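Local coordinates for protein, related to general stress protein 26(GS26) of B.subtilis (Clostridium acetobutylicum, PDB 2HQ7), which is of uncertain function but belongs to the pyridoxamine 5'-phosphate oxidase family of FMN-binding split-barrel proteins and is related to a bacterial general stress protein, at residues I20-E28 against R61-F72; L40-F48 against I136-Y144. All coordinates share one frame; numbering follows the deposited sequence.

Interaction 1: I20-E28 against R61-F72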
loop_
_atom_site.group_PDB
_atom_site.type_symbol
_atom_site.label_atom_id
_atom_site.label_comp_id
_atom_site.label_asym_id
_atom_site.label_seq_id
_atom_site.Cartn_x
_atom_site.Cartn_y
_atom_site.Cartn_z
ATOM N N ILE B 20 -7.497 7.797 -6.165
ATOM C CA ILE B 20 -7.322 6.826 -5.071
ATOM C C ILE B 20 -5.874 6.748 -4.658
ATOM O O ILE B 20 -4.997 6.648 -5.492
ATOM C CB ILE B 20 -7.761 5.393 -5.482
ATOM C CG1 ILE B 20 -9.140 5.411 -6.145
ATOM C CG2 ILE B 20 -7.813 4.469 -4.269
ATOM C CD1 ILE B 20 -10.215 6.068 -5.281
ATOM N N VAL B 21 -5.618 6.798 -3.364
ATOM C CA VAL B 21 -4.264 6.670 -2.883
ATOM C C VAL B 21 -4.245 5.598 -1.819
ATOM O O VAL B 21 -5.165 5.504 -0.995
ATOM C CB VAL B 21 -3.701 8.013 -2.307
ATOM C CG1 VAL B 21 -4.428 8.419 -1.133
ATOM C CG2 VAL B 21 -2.260 7.860 -1.933
HETATM N N MSE B 22 -3.165 4.832 -1.809
HETATM C CA MSE B 22 -2.977 3.766 -0.833
HETATM C C MSE B 22 -2.284 4.381 0.358
HETATM O O MSE B 22 -1.234 5.025 0.197
HETATM C CB MSE B 22 -2.040 2.728 -1.361
HETATM C CG MSE B 22 -2.204 2.283 -2.773
HETATM SE SE MSE B 22 -3.188 0.723 -2.609
HETATM C CE MSE B 22 -4.905 1.644 -2.742
ATOM N N VAL B 23 -2.808 4.178 1.547
ATOM C CA VAL B 23 -2.263 4.854 2.713
ATOM C C VAL B 23 -1.786 3.814 3.708
ATOM O O VAL B 23 -2.595 3.018 4.221
ATOM C CB VAL B 23 -3.310 5.703 3.404
ATOM C CG1 VAL B 23 -2.720 6.322 4.653
ATOM C CG2 VAL B 23 -3.863 6.726 2.468
ATOM N N GLY B 24 -0.492 3.840 4.008
ATOM C CA GLY B 24 0.075 2.957 4.995
ATOM C C GLY B 24 0.120 3.588 6.383
ATOM O O GLY B 24 0.547 4.707 6.530
ATOM N N THR B 25 -0.333 2.849 7.385
ATOM C CA THR B 25 -0.358 3.301 8.747
ATOM C C THR B 25 0.206 2.213 9.660
ATOM O O THR B 25 0.355 1.071 9.264
ATOM C CB THR B 25 -1.798 3.624 9.222
ATOM O OG1 THR B 25 -2.648 2.496 8.980
ATOM C CG2 THR B 25 -2.351 4.827 8.554
ATOM N N ASN B 26 0.501 2.604 10.885
ATOM C CA ASN B 26 0.980 1.684 11.907
ATOM C C ASN B 26 -0.202 1.087 12.635
ATOM O O ASN B 26 -0.843 1.776 13.403
ATOM C CB ASN B 26 1.869 2.401 12.880
ATOM C CG ASN B 26 3.175 2.835 12.258
ATOM O OD1 ASN B 26 3.569 3.987 12.360
ATOM N ND2 ASN B 26 3.839 1.920 11.609
ATOM N N GLY B 27 -0.513 -0.172 12.338
ATOM C CA GLY B 27 -1.676 -0.837 12.899
ATOM C C GLY B 27 -1.416 -1.485 14.246
ATOM O O GLY B 27 -0.331 -1.350 14.827
ATOM N N GLU B 28 -2.432 -2.172 14.755
ATOM C CA GLU B 28 -2.328 -2.844 16.053
ATOM C C GLU B 28 -1.274 -3.927 15.999
ATOM O O GLU B 28 -1.050 -4.553 14.940
ATOM C CB GLU B 28 -3.676 -3.468 16.465
ATOM C CG GLU B 28 -4.780 -2.469 16.799
ATOM N N ARG B 61 -6.059 5.430 16.310
ATOM C CA ARG B 61 -4.727 5.055 15.841
ATOM C C ARG B 61 -3.923 6.246 15.335
ATOM O O ARG B 61 -2.748 6.387 15.668
ATOM C CB ARG B 61 -4.803 4.006 14.720
ATOM C CG ARG B 61 -3.448 3.803 13.918
ATOM C CD ARG B 61 -3.563 2.880 12.677
ATOM N NE ARG B 61 -4.446 1.761 12.985
ATOM C CZ ARG B 61 -4.994 0.952 12.092
ATOM N NH1 ARG B 61 -4.734 1.073 10.790
ATOM N NH2 ARG B 61 -5.807 0.000 12.519
ATOM N N LEU B 62 -4.521 7.072 14.482
ATOM C CA LEU B 62 -3.821 8.263 13.988
ATOM C C LEU B 62 -3.506 9.281 15.090
ATOM O O LEU B 62 -2.501 9.988 15.022
ATOM C CB LEU B 62 -4.612 8.928 12.890
ATOM C CG LEU B 62 -4.662 8.096 11.623
ATOM C CD1 LEU B 62 -5.457 8.889 10.599
ATOM C CD2 LEU B 62 -3.243 7.704 11.133
ATOM N N LYS B 63 -4.350 9.325 16.108
ATOM C CA LYS B 63 -4.113 10.164 17.276
ATOM C C LYS B 63 -2.854 9.764 18.059
ATOM O O LYS B 63 -2.152 10.618 18.598
ATOM C CB LYS B 63 -5.328 10.109 18.217
ATOM C CG LYS B 63 -6.544 10.939 17.753
ATOM C CD LYS B 63 -7.629 11.077 18.847
ATOM C CE LYS B 63 -8.740 12.057 18.420
ATOM N NZ LYS B 63 -9.963 11.975 19.287
ATOM N N LYS B 64 -2.583 8.469 18.132
ATOM C CA LYS B 64 -1.466 7.944 18.889
ATOM C C LYS B 64 -0.230 7.815 18.013
ATOM O O LYS B 64 0.884 7.833 18.505
ATOM C CB LYS B 64 -1.822 6.565 19.441
ATOM C CG LYS B 64 -3.099 6.522 20.285
ATOM C CD LYS B 64 -2.825 6.706 21.770
ATOM C CE LYS B 64 -3.850 5.991 22.643
ATOM N NZ LYS B 64 -3.739 4.514 22.477
ATOM N N ASN B 65 -0.417 7.638 16.704
ATOM C CA ASN B 65 0.718 7.478 15.811
ATOM C C ASN B 65 0.310 7.964 14.424
ATOM O O ASN B 65 -0.488 7.319 13.780
ATOM C CB ASN B 65 1.127 6.009 15.790
ATOM C CG ASN B 65 2.410 5.762 15.050
ATOM O OD1 ASN B 65 2.784 6.494 14.139
ATOM N ND2 ASN B 65 3.102 4.712 15.445
ATOM N N ASN B 66 0.832 9.115 14.004
ATOM C CA ASN B 66 0.467 9.749 12.732
ATOM C C ASN B 66 1.537 9.643 11.659
ATOM O O ASN B 66 1.502 10.366 10.687
ATOM C CB ASN B 66 0.105 11.225 12.959
ATOM C CG ASN B 66 1.297 12.073 13.379
ATOM O OD1 ASN B 66 2.389 11.563 13.628
ATOM N ND2 ASN B 66 1.108 13.375 13.388
ATOM N N LYS B 67 2.459 8.703 11.817
ATOM C CA LYS B 67 3.479 8.438 10.829
ATOM C C LYS B 67 2.881 7.515 9.787
ATOM O O LYS B 67 2.371 6.417 10.079
ATOM C CB LYS B 67 4.700 7.810 11.479
ATOM C CG LYS B 67 5.435 8.745 12.479
ATOM C CD LYS B 67 6.707 8.060 12.988
ATOM C CE LYS B 67 7.382 8.926 14.052
ATOM N NZ LYS B 67 8.805 8.576 14.237
ATOM N N ILE B 68 2.865 8.001 8.565
ATOM C CA ILE B 68 2.201 7.269 7.541
ATOM C C ILE B 68 3.027 7.304 6.277
ATOM O O ILE B 68 4.038 8.028 6.153
ATOM C CB ILE B 68 0.755 7.791 7.256
ATOM C CG1 ILE B 68 0.764 9.148 6.572
ATOM C CG2 ILE B 68 -0.124 7.807 8.502
ATOM C CD1 ILE B 68 -0.454 9.332 5.677
ATOM N N CYS B 69 2.567 6.552 5.305
ATOM C CA CYS B 69 3.075 6.740 3.975
ATOM C C CYS B 69 1.952 6.626 2.974
ATOM O O CYS B 69 0.910 6.015 3.233
ATOM C CB CYS B 69 4.192 5.772 3.679
ATOM S SG CYS B 69 3.643 4.177 3.205
ATOM N N LEU B 70 2.141 7.285 1.858
ATOM C CA LEU B 70 1.214 7.180 0.697
ATOM C C LEU B 70 1.883 6.435 -0.422
ATOM O O LEU B 70 3.099 6.577 -0.632
ATOM C CB LEU B 70 0.838 8.568 0.167
ATOM C CG LEU B 70 0.180 9.604 1.096
ATOM C CD1 LEU B 70 -0.373 10.798 0.268
ATOM C CD2 LEU B 70 -0.925 8.984 1.825
ATOM N N TYR B 71 1.112 5.678 -1.190
ATOM C CA TYR B 71 1.667 5.002 -2.377
ATOM C C TYR B 71 0.756 5.168 -3.588
ATOM O O TYR B 71 -0.458 5.020 -3.475
ATOM C CB TYR B 71 1.888 3.513 -2.083
ATOM C CG TYR B 71 2.704 2.793 -3.120
ATOM C CD1 TYR B 71 4.091 2.831 -3.081
ATOM C CD2 TYR B 71 2.102 2.098 -4.138
ATOM C CE1 TYR B 71 4.856 2.185 -4.040
ATOM C CE2 TYR B 71 2.871 1.450 -5.107
ATOM C CZ TYR B 71 4.242 1.506 -5.036
ATOM O OH TYR B 71 4.987 0.870 -5.996
ATOM N N PHE B 72 1.358 5.455 -4.738
ATOM C CA PHE B 72 0.649 5.630 -5.989
ATOM C C PHE B 72 1.271 4.691 -6.954
ATOM O O PHE B 72 2.488 4.624 -7.028
ATOM C CB PHE B 72 0.849 7.041 -6.550
ATOM C CG PHE B 72 0.515 8.116 -5.591
ATOM C CD1 PHE B 72 1.434 8.498 -4.631
ATOM C CD2 PHE B 72 -0.739 8.727 -5.611
ATOM C CE1 PHE B 72 1.135 9.475 -3.732
ATOM C CE2 PHE B 72 -1.042 9.711 -4.681
ATOM C CZ PHE B 72 -0.094 10.083 -3.755
HETATM O O HOH W 1 0.325 5.485 11.467
#

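Interaction 2: L40-F48 against I136-Y144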
loop_
_atom_site.group_PDB
_atom_site.type_symbol
_atom_site.label_atom_id
_atom_site.label_comp_id
_atom_site.label_asym_id
_atom_site.label_seq_id
_atom_site.Cartn_x
_atom_site.Cartn_y
_atom_site.Cartn_z
ATOM N N LEU B 40 -8.606 14.289 -2.137
ATOM C CA LEU B 40 -9.428 15.469 -2.325
ATOM C C LEU B 40 -8.612 16.552 -3.045
ATOM O O LEU B 40 -9.114 17.234 -3.923
ATOM C CB LEU B 40 -9.904 16.001 -0.972
ATOM C CG LEU B 40 -10.825 15.086 -0.192
ATOM C CD1 LEU B 40 -11.127 15.693 1.208
ATOM C CD2 LEU B 40 -12.105 14.728 -0.896
ATOM N N LYS B 41 -7.352 16.696 -2.681
ATOM C CA LYS B 41 -6.537 17.779 -3.222
ATOM C C LYS B 41 -5.081 17.465 -2.999
ATOM O O LYS B 41 -4.731 16.760 -2.046
ATOM C CB LYS B 41 -6.877 19.112 -2.502
ATOM C CG LYS B 41 -6.024 20.311 -2.953
ATOM C CD LYS B 41 -6.421 21.615 -2.309
ATOM C CE LYS B 41 -5.734 22.800 -3.022
ATOM N NZ LYS B 41 -6.422 23.116 -4.289
ATOM N N HIS B 42 -4.223 17.981 -3.864
ATOM C CA HIS B 42 -2.824 17.996 -3.520
ATOM C C HIS B 42 -2.106 19.242 -3.976
ATOM O O HIS B 42 -2.582 19.949 -4.871
ATOM C CB HIS B 42 -2.127 16.757 -4.064
ATOM C CG HIS B 42 -2.016 16.728 -5.543
ATOM N ND1 HIS B 42 -0.818 16.904 -6.199
ATOM C CD2 HIS B 42 -2.951 16.533 -6.502
ATOM C CE1 HIS B 42 -1.022 16.811 -7.505
ATOM N NE2 HIS B 42 -2.311 16.599 -7.714
ATOM N N ASP B 43 -0.972 19.506 -3.320
ATOM C CA ASP B 43 -0.053 20.540 -3.725
ATOM C C ASP B 43 1.272 19.908 -4.139
ATOM O O ASP B 43 2.146 19.656 -3.307
ATOM C CB ASP B 43 0.163 21.530 -2.582
ATOM C CG ASP B 43 1.086 22.690 -2.973
ATOM O OD1 ASP B 43 1.351 22.879 -4.181
ATOM O OD2 ASP B 43 1.540 23.416 -2.068
ATOM N N GLY B 44 1.448 19.687 -5.437
ATOM C CA GLY B 44 2.612 18.962 -5.895
ATOM C C GLY B 44 2.809 17.686 -5.102
ATOM O O GLY B 44 1.847 16.943 -4.897
ATOM N N LEU B 45 4.041 17.435 -4.658
ATOM C CA LEU B 45 4.337 16.272 -3.792
ATOM C C LEU B 45 4.480 16.655 -2.332
ATOM O O LEU B 45 4.838 15.828 -1.487
ATOM C CB LEU B 45 5.630 15.592 -4.209
ATOM C CG LEU B 45 5.790 15.179 -5.660
ATOM C CD1 LEU B 45 7.096 14.435 -5.822
ATOM C CD2 LEU B 45 4.623 14.335 -6.055
ATOM N N LYS B 46 4.164 17.897 -2.021
ATOM C CA LYS B 46 4.354 18.421 -0.667
ATOM C C LYS B 46 3.220 18.097 0.278
ATOM O O LYS B 46 3.431 17.906 1.483
ATOM C CB LYS B 46 4.449 19.961 -0.739
ATOM C CG LYS B 46 5.507 20.489 -1.688
ATOM C CD LYS B 46 5.743 21.996 -1.529
ATOM C CE LYS B 46 5.048 22.829 -2.609
ATOM N NZ LYS B 46 5.009 24.315 -2.260
ATOM N N LYS B 47 1.997 18.138 -0.233
ATOM C CA LYS B 47 0.825 18.121 0.643
ATOM C C LYS B 47 -0.357 17.465 -0.053
ATOM O O LYS B 47 -0.650 17.735 -1.218
ATOM C CB LYS B 47 0.445 19.548 1.131
ATOM C CG LYS B 47 0.629 19.783 2.631
ATOM C CD LYS B 47 0.058 21.132 3.115
ATOM C CE LYS B 47 0.379 21.445 4.593
ATOM N NZ LYS B 47 -0.479 22.553 5.195
ATOM N N PHE B 48 -1.022 16.580 0.681
ATOM C CA PHE B 48 -2.199 15.878 0.182
ATOM C C PHE B 48 -3.336 16.022 1.175
ATOM O O PHE B 48 -3.155 15.862 2.378
ATOM C CB PHE B 48 -1.878 14.414 -0.011
ATOM C CG PHE B 48 -0.976 14.168 -1.156
ATOM C CD1 PHE B 48 0.378 14.490 -1.062
ATOM C CD2 PHE B 48 -1.468 13.694 -2.343
ATOM C CE1 PHE B 48 1.224 14.306 -2.109
ATOM C CE2 PHE B 48 -0.608 13.491 -3.407
ATOM C CZ PHE B 48 0.731 13.813 -3.286
ATOM N N ILE B 136 14.811 5.915 -6.874
ATOM C CA ILE B 136 15.471 7.149 -6.540
ATOM C C ILE B 136 14.751 7.691 -5.343
ATOM O O ILE B 136 13.554 7.900 -5.407
ATOM C CB ILE B 136 15.328 8.178 -7.702
ATOM C CG1 ILE B 136 16.222 7.778 -8.874
ATOM C CG2 ILE B 136 15.677 9.593 -7.221
ATOM C CD1 ILE B 136 15.581 7.868 -10.217
ATOM N N THR B 137 15.491 7.900 -4.253
ATOM C CA THR B 137 14.987 8.467 -3.036
ATOM C C THR B 137 15.340 9.928 -3.030
ATOM O O THR B 137 16.473 10.282 -3.344
ATOM C CB THR B 137 15.654 7.843 -1.775
ATOM O OG1 THR B 137 15.479 6.432 -1.775
ATOM C CG2 THR B 137 15.017 8.372 -0.526
ATOM N N PHE B 138 14.399 10.769 -2.610
ATOM C CA PHE B 138 14.637 12.218 -2.527
ATOM C C PHE B 138 13.952 12.800 -1.329
ATOM O O PHE B 138 12.921 12.283 -0.909
ATOM C CB PHE B 138 14.083 12.885 -3.780
ATOM C CG PHE B 138 12.652 12.517 -4.073
ATOM C CD1 PHE B 138 12.345 11.370 -4.811
ATOM C CD2 PHE B 138 11.616 13.323 -3.635
ATOM C CE1 PHE B 138 11.023 11.034 -5.076
ATOM C CE2 PHE B 138 10.299 12.997 -3.893
ATOM C CZ PHE B 138 9.992 11.853 -4.622
ATOM N N LYS B 139 14.498 13.889 -0.789
ATOM C CA LYS B 139 13.796 14.699 0.203
ATOM C C LYS B 139 12.943 15.726 -0.518
ATOM O O LYS B 139 13.344 16.256 -1.556
ATOM C CB LYS B 139 14.763 15.426 1.136
ATOM C CG LYS B 139 15.664 14.542 1.976
ATOM C CD LYS B 139 16.438 15.422 2.985
ATOM C CE LYS B 139 17.611 14.659 3.647
ATOM N NZ LYS B 139 18.306 15.446 4.727
ATOM N N ILE B 140 11.763 16.014 0.024
ATOM C CA ILE B 140 10.829 16.924 -0.634
ATOM C C ILE B 140 11.478 18.280 -0.840
ATOM O O ILE B 140 11.410 18.835 -1.928
ATOM C CB ILE B 140 9.509 17.085 0.169
ATOM C CG1 ILE B 140 8.686 15.827 0.049
ATOM C CG2 ILE B 140 8.638 18.210 -0.389
ATOM C CD1 ILE B 140 8.334 15.517 -1.353
ATOM N N ASP B 141 12.135 18.784 0.197
ATOM C CA ASP B 141 12.805 20.083 0.137
ATOM C C ASP B 141 13.900 20.180 -0.946
ATOM O O ASP B 141 14.255 21.295 -1.340
ATOM C CB ASP B 141 13.352 20.480 1.527
ATOM C CG ASP B 141 14.736 19.917 1.810
ATOM O OD1 ASP B 141 15.732 20.544 1.387
ATOM O OD2 ASP B 141 14.836 18.878 2.499
ATOM N N GLU B 142 14.416 19.040 -1.418
ATOM C CA GLU B 142 15.395 19.008 -2.505
ATOM C C GLU B 142 14.712 19.102 -3.872
ATOM O O GLU B 142 15.124 19.876 -4.734
ATOM C CB GLU B 142 16.242 17.723 -2.453
ATOM C CG GLU B 142 17.150 17.564 -1.218
ATOM C CD GLU B 142 17.800 16.153 -1.083
ATOM O OE1 GLU B 142 17.404 15.168 -1.780
ATOM O OE2 GLU B 142 18.718 16.042 -0.236
ATOM N N ILE B 143 13.660 18.313 -4.067
ATOM C CA ILE B 143 12.977 18.210 -5.367
ATOM C C ILE B 143 12.257 19.517 -5.767
ATOM O O ILE B 143 11.599 19.570 -6.799
ATOM C CB ILE B 143 11.987 16.983 -5.391
ATOM C CG1 ILE B 143 11.766 16.476 -6.830
ATOM C CG2 ILE B 143 10.671 17.331 -4.695
ATOM C CD1 ILE B 143 11.208 15.022 -6.965
ATOM N N TYR B 144 12.392 20.561 -4.947
ATOM C CA TYR B 144 11.853 21.890 -5.243
ATOM C C TYR B 144 12.914 22.978 -4.965
ATOM O O TYR B 144 13.715 23.336 -5.839
ATOM C CB TYR B 144 10.614 22.151 -4.374
ATOM C CG TYR B 144 9.379 21.323 -4.716
ATOM C CD1 TYR B 144 8.533 21.696 -5.763
ATOM C CD2 TYR B 144 9.036 20.190 -3.976
ATOM C CE1 TYR B 144 7.385 20.954 -6.072
ATOM C CE2 TYR B 144 7.887 19.438 -4.283
ATOM C CZ TYR B 144 7.070 19.829 -5.329
ATOM O OH TYR B 144 5.946 19.108 -5.650
#

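Interaction 1: I20-E28 against R61-F72
Val23, Leu70 and Ile68 form the middle of an apolar row on one face of the paired strands. Val23 and Leu70 run side by side and touch through Val23 CG2 and Leu70 CD2 (3.8 Å), while Val23 CG1 reaches Ile68 CD1. Val21 closes the row at one end, where its CG2, anti to the backbone N, sits over the face of the Phe72 ring. This methyl lies 3.9 Å from the ring centroid, offset toward the CE2–CZ rim, in a CH-pi contact. At the other end Thr25 continues the row, its CG2 packed against Ile68 CG2 and the tip of Leu62.

Beneath these side chains the backbones of strands 20-26 and 67-72 pair antiparallel. Met22–Tyr71 and Gly24–Cys69 are the hydrogen-bonded pairs, with Gly24 N 2.7 Å from Cys69 O, and Val23–Leu70 between them is a non-hydrogen-bonded pair. On the opposite face, Gly24 leaves room for Cys69 SG, which lies 4.2 Å from Gly24 CA.

Toward the end of strand 20-26 the contact turns polar. Arg61 bends at chi3 (-39°), bringing its guanidinium beside the strand end: NH1 donates to Thr25 OG1 (3.1 Å) almost in the guanidinium plane, while Gly27 CA covers one face. Direct pairing gives way to a water that accepts from Asn26 N and donates to both Asn65 O and Lys67 O (2.6 Å from the last). Asn65 OD1 accepts from Lys67 N, an Asx turn that shapes the passage from helix 56-64 into the strand.

In the family's barrel-like sheet, strand 20-26 also pairs with 32-43, and 67-74 with 79-90. The Val21–Leu70 side packs on Leu50 of strand 47-53, whereas Cys69 and Tyr71 face Ile34 and Ala36 of the second subunit.

Interaction 2: L40-F48 against I136-Y144
Lys46 and Ile140 bring the two backbones nearest each other, with alpha carbons 6.6 Å apart, and the segments do not pair as strands. Leu45 and Lys46 lie in the turn of the beta hairpin formed by strands 32-43 and 47-53, and residues 140-144 pack against it. Residues 140-142, after strand 134-139, have helical backbone angles. Leu45 N donates to Tyr144 OH in a nearly straight bond (2.7 Å, 170° at the hydrogen). Tyr144 is poorly ordered, so the details of its bond and ring contact carry some uncertainty. Gly44, at positive phi (49°), carries the turn past the tyrosine hydroxyl, which lies 3.3 Å from Gly44 CA. Lys46 and Lys47 both face Asp43 in a classic beta bulge, and His42 ND1 donates in the carbonyl plane to a lone pair of Gly44 O, bracing the turn.

The side chain of Leu45 projects toward 136-144. Its CD1 meets the Phe138 ring near CE2 (4.0 Å), and its CB packs on Ile140 CD1. The same isoleucine methyl lies 3.5 Å from Leu45 O, a carbonyl buried here without a polar partner. Ile143 CD1 covers one face of the Phe138 ring and approaches Leu45 CD1, completing the apolar cluster.

Farther out, the aliphatic part of Lys46 lies against Tyr144: CG is 3.7 Å from CE2, and CD lies over the ring. A bend at chi3 (-101°) turns the lysine's end toward Asp43, with NZ and OD2 3.6 Å apart in a salt bridge. Any cation-pi attraction from NZ to the tyrosine is weak at most.

Helix 5-16 borders the contact through Leu8, which touches Leu45 and Tyr144. Leu81 of strand 79-90 packs on Leu45 and Phe138, while Ala124 of strand 117-131 lies against Ile140 and bonds to the Lys46 backbone.

Interaction 1 is a buried strand pairing, whereas interaction 2 is a smaller, partly exposed contact between a turn and the last modelled residues of the chain; their centres are about 17 Å apart. Both reach the same antiparallel sheet, interaction 2 through a hairpin turn and the residues that follow the last strand. Segment 40-48 touches interaction 1 through Phe48, which itself takes no part in the contact with 136-144; its CE2 is 3.5 Å from Phe72 CZ. Regular backbone bonds and an apolar row hold 20-28 to 61-72, whereas a single backbone-to-hydroxyl bond accompanies the apolar cluster of interaction 2. The second subunit reaches only interaction 1.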